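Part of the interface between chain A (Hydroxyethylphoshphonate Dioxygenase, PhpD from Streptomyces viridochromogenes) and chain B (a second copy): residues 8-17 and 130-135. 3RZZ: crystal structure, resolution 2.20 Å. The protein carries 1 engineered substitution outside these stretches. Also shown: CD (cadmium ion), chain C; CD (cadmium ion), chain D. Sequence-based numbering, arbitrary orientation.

Chain A 8-17: PFKLAHWMNA
Chain B, residues 130-135: NGHLEP

Residues 8-17 of chain A form a continuous helix. Backbone hydrogen bonds run from A12(A) N to P8(A) O at 3.0 Å through A17(A) N to H13(A) O at 2.8 Å. Phi lies between -55° and -78°, psi between -27° and -57°. Residues 130-135 of chain B form no regular helix or strand. The backbones stay well apart: the nearest CA atoms, N16(A) CA and H132(B) CA, are 7.7 Å from each other. Side chains, a cadmium ion and its waters lie between them. The two stretches together bury 201 Å², and no direct hydrogen bond crosses between them.

F9(A), H13(A) and N16(A) make the helix side of the contact. Their spacing of four and three residues places them along one side of the helix. All three have chi1 in the t well, at -177°, 156° and 175°. Along the helix, F9(A) meets L133(B), H13(A) meets E134(B), and N16(A) comes to G131(B) and H132(B). The contacts thus follow no simple order along chain B.

N16(A) has the most surface covered, 49 Å². Its CA-to-CB bond points toward chain B, and chi2 is 69°. N16(A) ND2 lies 3.5 Å from H132(B) CB, a packing contact. N16(A) OD1 is 4.4 Å from G131(B) O. N16(A) ND2 also donates to the oxygen of water 1 at 2.9 Å, and that water oxygen donates to H13(A) O at 2.8 Å. The same water oxygen is 2.6 Å from the chain C cadmium (CD), so N16(A) is tied to the metal site through its second shell.

E134(B) has 37 Å² covered, the most on the chain B side. Its CA-to-CB bond points toward the helix. Phi/psi is -62/136, and the chi angles are -62° (m), 66° (p) and 35°. The carboxylate grips the chain C CD with both oxygens, E134(B) OE1 at 2.6 Å and E134(B) OE2 at 2.7 Å.

H13(A) has 30 Å² covered and supplies the matching ligand. Its CA-to-CB bond points sideways, but the end of the side chain comes nearer to chain B. With chi2 at 65°, H13(A) ND1 reaches the chain C CD at 2.5 Å. H13(A) ND1 and E134(B) OE2 are 3.6 Å apart. The metal bridges this pair: the ring nitrogen offers its lone pair and the carboxylate its oxygens to one cation. The oxygens of waters 1, 4 and 5 complete the coordination, at 2.6, 2.5 and 2.6 Å from the chain C CD.

F9(A) adds the apolar part. Its chi2 is 68°. L133(B) CD2 sits at the edge of the F9(A) ring, near its plane, 4.1 Å from F9(A) CZ. L133(B) has chi1 180° (t), chi2 63° (p) and phi/psi -55/-51.

In the chain B loop, N130(B) has phi/psi -94/13 and P135(B) -81/158. G131(B) has 69/176; positive phi by itself favours glycine. H132(B) is extended at -157/154, with chi1 49° (p) and chi2 66°. H132(B) ND1 makes a weak hydrogen bond to E134(B) O at 2.7 Å, with an angle of 123°. H132(B) NE2 binds the chain D cadmium (CD) at 2.5 Å.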

ATOM      1  N   PRO A   8       8.209  13.770 -13.640  1.00 50.35           N
ATOM      2  CA  PRO A   8       8.057  13.263 -15.010  1.00 49.79           C
ATOM      3  C   PRO A   8       7.200  12.002 -15.052  1.00 49.28           C
ATOM      4  O   PRO A   8       6.495  11.744 -16.029  1.00 49.55           O
ATOM      5  CB  PRO A   8       9.498  12.997 -15.436  1.00 49.75           C
ATOM      6  CG  PRO A   8      10.140  12.575 -14.151  1.00 50.21           C
ATOM      7  CD  PRO A   8       9.599  13.600 -13.176  1.00 50.10           C
ATOM      8  N   PHE A   9       7.267  11.226 -13.976  1.00 47.79           N
ATOM      9  CA  PHE A   9       6.506   9.989 -13.859  1.00 45.71           C
ATOM     10  C   PHE A   9       5.021  10.289 -13.663  1.00 43.42           C
ATOM     11  O   PHE A   9       4.169   9.682 -14.309  1.00 43.20           O
ATOM     12  CB  PHE A   9       7.038   9.168 -12.677  1.00 46.78           C
ATOM     13  CG  PHE A   9       6.373   7.832 -12.511  1.00 44.75           C
ATOM     14  CD1 PHE A   9       6.564   6.824 -13.447  1.00 44.22           C
ATOM     15  CD2 PHE A   9       5.560   7.583 -11.411  1.00 44.71           C
ATOM     16  CE1 PHE A   9       5.959   5.586 -13.294  1.00 45.27           C
ATOM     17  CE2 PHE A   9       4.947   6.347 -11.245  1.00 45.65           C
ATOM     18  CZ  PHE A   9       5.146   5.344 -12.187  1.00 46.19           C
ATOM     19  N   LYS A  10       4.714  11.229 -12.771  1.00 41.28           N
ATOM     20  CA  LYS A  10       3.327  11.596 -12.502  1.00 40.00           C
ATOM     21  C   LYS A  10       2.698  12.316 -13.688  1.00 37.79           C
ATOM     22  O   LYS A  10       1.484  12.267 -13.874  1.00 37.51           O
ATOM     23  CB  LYS A  10       3.234  12.491 -11.261  1.00 40.47           C
ATOM     24  CG  LYS A  10       3.758  11.851  -9.984  1.00 40.63           C
ATOM     25  CD  LYS A  10       3.457  12.717  -8.769  1.00 40.16           C
ATOM     26  CE  LYS A  10       4.108  12.151  -7.515  1.00 39.38           C
ATOM     27  NZ  LYS A  10       3.677  12.880  -6.291  1.00 41.12           N
ATOM     28  N   LEU A  11       3.533  12.984 -14.480  1.00 37.55           N
ATOM     29  CA  LEU A  11       3.066  13.724 -15.649  1.00 37.55           C
ATOM     30  C   LEU A  11       2.748  12.784 -16.812  1.00 36.98           C
ATOM     31  O   LEU A  11       1.714  12.917 -17.467  1.00 36.59           O
ATOM     32  CB  LEU A  11       4.124  14.746 -16.086  1.00 37.71           C
ATOM     33  CG  LEU A  11       3.784  15.583 -17.326  1.00 36.50           C
ATOM     34  CD1 LEU A  11       2.563  16.460 -17.046  1.00 35.53           C
ATOM     35  CD2 LEU A  11       4.968  16.440 -17.704  1.00 37.15           C
ATOM     36  N   ALA A  12       3.647  11.841 -17.071  1.00 36.51           N
ATOM     37  CA  ALA A  12       3.445  10.883 -18.145  1.00 36.03           C
ATOM     38  C   ALA A  12       2.191  10.066 -17.846  1.00 35.79           C
ATOM     39  O   ALA A  12       1.424   9.727 -18.750  1.00 36.07           O
ATOM     40  CB  ALA A  12       4.655   9.971 -18.261  1.00 34.45           C
ATOM     41  N   HIS A  13       1.983   9.765 -16.568  1.00 35.10           N
ATOM     42  CA  HIS A  13       0.830   8.990 -16.133  1.00 34.47           C
ATOM     43  C   HIS A  13      -0.475   9.732 -16.397  1.00 36.06           C
ATOM     44  O   HIS A  13      -1.451   9.135 -16.851  1.00 36.50           O
ATOM     45  CB  HIS A  13       0.952   8.666 -14.639  1.00 34.70           C
ATOM     46  CG  HIS A  13      -0.355   8.390 -13.967  1.00 35.77           C
ATOM     47  ND1 HIS A  13      -1.145   7.303 -14.284  1.00 36.69           N
ATOM     48  CD2 HIS A  13      -1.035   9.085 -13.025  1.00 37.83           C
ATOM     49  CE1 HIS A  13      -2.254   7.344 -13.567  1.00 36.65           C
ATOM     50  NE2 HIS A  13      -2.214   8.417 -12.796  1.00 35.86           N
ATOM     51  N   TRP A  14      -0.490  11.033 -16.116  1.00 36.64           N
ATOM     52  CA  TRP A  14      -1.694  11.835 -16.309  1.00 36.64           C
ATOM     53  C   TRP A  14      -1.976  12.218 -17.750  1.00 36.27           C
ATOM     54  O   TRP A  14      -3.135  12.384 -18.134  1.00 33.81           O
ATOM     55  CB  TRP A  14      -1.651  13.079 -15.424  1.00 36.96           C
ATOM     56  CG  TRP A  14      -2.069  12.752 -14.028  1.00 38.18           C
ATOM     57  CD1 TRP A  14      -1.353  12.949 -12.884  1.00 35.24           C
ATOM     58  CD2 TRP A  14      -3.292  12.121 -13.637  1.00 38.28           C
ATOM     59  NE1 TRP A  14      -2.052  12.473 -11.805  1.00 37.42           N
ATOM     60  CE2 TRP A  14      -3.248  11.959 -12.238  1.00 39.57           C
ATOM     61  CE3 TRP A  14      -4.422  11.675 -14.336  1.00 39.47           C
ATOM     62  CZ2 TRP A  14      -4.293  11.366 -11.518  1.00 38.53           C
ATOM     63  CZ3 TRP A  14      -5.460  11.087 -13.626  1.00 39.68           C
ATOM     64  CH2 TRP A  14      -5.387  10.939 -12.228  1.00 39.41           C
ATOM     65  N   MET A  15      -0.926  12.370 -18.548  1.00 37.04           N
ATOM     66  CA  MET A  15      -1.127  12.680 -19.954  1.00 38.23           C
ATOM     67  C   MET A  15      -1.694  11.402 -20.566  1.00 38.15           C
ATOM     68  O   MET A  15      -2.591  11.448 -21.404  1.00 37.29           O
ATOM     69  CB  MET A  15       0.192  13.045 -20.634  1.00 38.92           C
ATOM     70  CG  MET A  15       0.671  14.459 -20.376  1.00 40.60           C
ATOM     71  SD  MET A  15       2.329  14.713 -21.044  1.00 47.77           S
ATOM     72  CE  MET A  15       2.040  14.482 -22.790  1.00 44.34           C
ATOM     73  N   ASN A  16      -1.167  10.260 -20.126  1.00 39.12           N
ATOM     74  CA  ASN A  16      -1.623   8.964 -20.617  1.00 40.40           C
ATOM     75  C   ASN A  16      -3.071   8.720 -20.190  1.00 40.85           C
ATOM     76  O   ASN A  16      -3.897   8.284 -20.991  1.00 39.86           O
ATOM     77  CB  ASN A  16      -0.748   7.835 -20.067  1.00 40.79           C
ATOM     78  CG  ASN A  16      -1.262   6.458 -20.465  1.00 44.38           C
ATOM     79  OD1 ASN A  16      -1.208   6.071 -21.641  1.00 45.86           O
ATOM     80  ND2 ASN A  16      -1.777   5.716 -19.491  1.00 41.93           N
ATOM     81  N   ALA A  17      -3.366   8.995 -18.923  1.00 40.41           N
ATOM     82  CA  ALA A  17      -4.713   8.811 -18.398  1.00 41.76           C
ATOM     83  C   ALA A  17      -5.712   9.581 -19.247  1.00 42.38           C
ATOM     84  O   ALA A  17      -6.664   9.015 -19.785  1.00 43.78           O
ATOM     85  CB  ALA A  17      -4.781   9.293 -16.957  1.00 42.27           C
TER
ATOM     86  N   ASN B 130       2.039   3.035 -26.929  1.00 39.14           N
ATOM     87  CA  ASN B 130       3.249   2.717 -26.169  1.00 40.83           C
ATOM     88  C   ASN B 130       2.982   1.935 -24.890  1.00 40.40           C
ATOM     89  O   ASN B 130       3.862   1.796 -24.050  1.00 41.39           O
ATOM     90  CB  ASN B 130       4.016   3.997 -25.835  1.00 42.98           C
ATOM     91  CG  ASN B 130       4.255   4.859 -27.056  1.00 45.27           C
ATOM     92  OD1 ASN B 130       3.373   5.605 -27.481  1.00 45.84           O
ATOM     93  ND2 ASN B 130       5.443   4.748 -27.641  1.00 46.48           N
ATOM     94  N   GLY B 131       1.769   1.410 -24.752  1.00 40.45           N
ATOM     95  CA  GLY B 131       1.431   0.651 -23.565  1.00 39.27           C
ATOM     96  C   GLY B 131       1.350   1.550 -22.351  1.00 38.09           C
ATOM     97  O   GLY B 131       1.630   2.741 -22.446  1.00 38.86           O
ATOM     98  N   HIS B 132       0.963   0.985 -21.213  1.00 36.82           N
ATOM     99  CA  HIS B 132       0.854   1.750 -19.982  1.00 36.09           C
ATOM    100  C   HIS B 132       0.963   0.864 -18.754  1.00 34.57           C
ATOM    101  O   HIS B 132       0.641  -0.321 -18.802  1.00 35.87           O
ATOM    102  CB  HIS B 132      -0.468   2.536 -19.954  1.00 37.93           C
ATOM    103  CG  HIS B 132      -1.676   1.719 -20.297  1.00 39.14           C
ATOM    104  ND1 HIS B 132      -2.132   0.689 -19.503  1.00 40.46           N
ATOM    105  CD2 HIS B 132      -2.536   1.797 -21.341  1.00 38.38           C
ATOM    106  CE1 HIS B 132      -3.221   0.169 -20.040  1.00 38.91           C
ATOM    107  NE2 HIS B 132      -3.487   0.824 -21.156  1.00 39.24           N
ATOM    108  N   LEU B 133       1.412   1.449 -17.651  1.00 33.28           N
ATOM    109  CA  LEU B 133       1.583   0.718 -16.403  1.00 33.51           C
ATOM    110  C   LEU B 133       0.317  -0.006 -15.907  1.00 34.82           C
ATOM    111  O   LEU B 133       0.361  -1.203 -15.608  1.00 35.20           O
ATOM    112  CB  LEU B 133       2.083   1.672 -15.315  1.00 32.80           C
ATOM    113  CG  LEU B 133       2.324   1.094 -13.914  1.00 31.49           C
ATOM    114  CD1 LEU B 133       3.425   0.045 -13.968  1.00 31.70           C
ATOM    115  CD2 LEU B 133       2.702   2.205 -12.965  1.00 29.24           C
ATOM    116  N   GLU B 134      -0.803   0.709 -15.823  1.00 33.42           N
ATOM    117  CA  GLU B 134      -2.038   0.111 -15.329  1.00 32.78           C
ATOM    118  C   GLU B 134      -2.548  -1.032 -16.173  1.00 34.19           C
ATOM    119  O   GLU B 134      -2.549  -0.958 -17.401  1.00 35.47           O
ATOM    120  CB  GLU B 134      -3.167   1.136 -15.249  1.00 30.13           C
ATOM    121  CG  GLU B 134      -2.945   2.293 -14.304  1.00 33.11           C
ATOM    122  CD  GLU B 134      -1.809   3.191 -14.737  1.00 32.79           C
ATOM    123  OE1 GLU B 134      -1.625   3.370 -15.960  1.00 30.39           O
ATOM    124  OE2 GLU B 134      -1.112   3.729 -13.852  1.00 35.98           O
ATOM    125  N   PRO B 135      -2.972  -2.124 -15.521  1.00 34.83           N
ATOM    126  CA  PRO B 135      -3.502  -3.272 -16.257  1.00 34.58           C
ATOM    127  C   PRO B 135      -4.941  -2.869 -16.551  1.00 33.91           C
ATOM    128  O   PRO B 135      -5.491  -2.014 -15.858  1.00 34.70           O
ATOM    129  CB  PRO B 135      -3.422  -4.403 -15.235  1.00 36.65           C
ATOM    130  CG  PRO B 135      -2.295  -3.965 -14.324  1.00 38.41           C
ATOM    131  CD  PRO B 135      -2.631  -2.511 -14.144  1.00 36.73           C
TER
HETATM  132 CD    CD C 445      -0.175   5.469 -15.683  1.00 41.98          CD
HETATM  133 CD    CD D 444      -5.091   0.341 -23.015  1.00 36.71          CD
HETATM  134  O   HOH W   1      -2.247   6.484 -16.785  1.00 39.48           O
HETATM  135  O   HOH W   2      -7.021   1.024 -21.492  1.00 33.11           O
HETATM  136  O   HOH W   3      -7.089   0.115 -24.479  1.00 29.56           O
HETATM  137  O   HOH W   4       1.876   5.416 -14.269  1.00 34.47           O
HETATM  138  O   HOH W   5       1.489   5.531 -17.653  1.00 34.50           O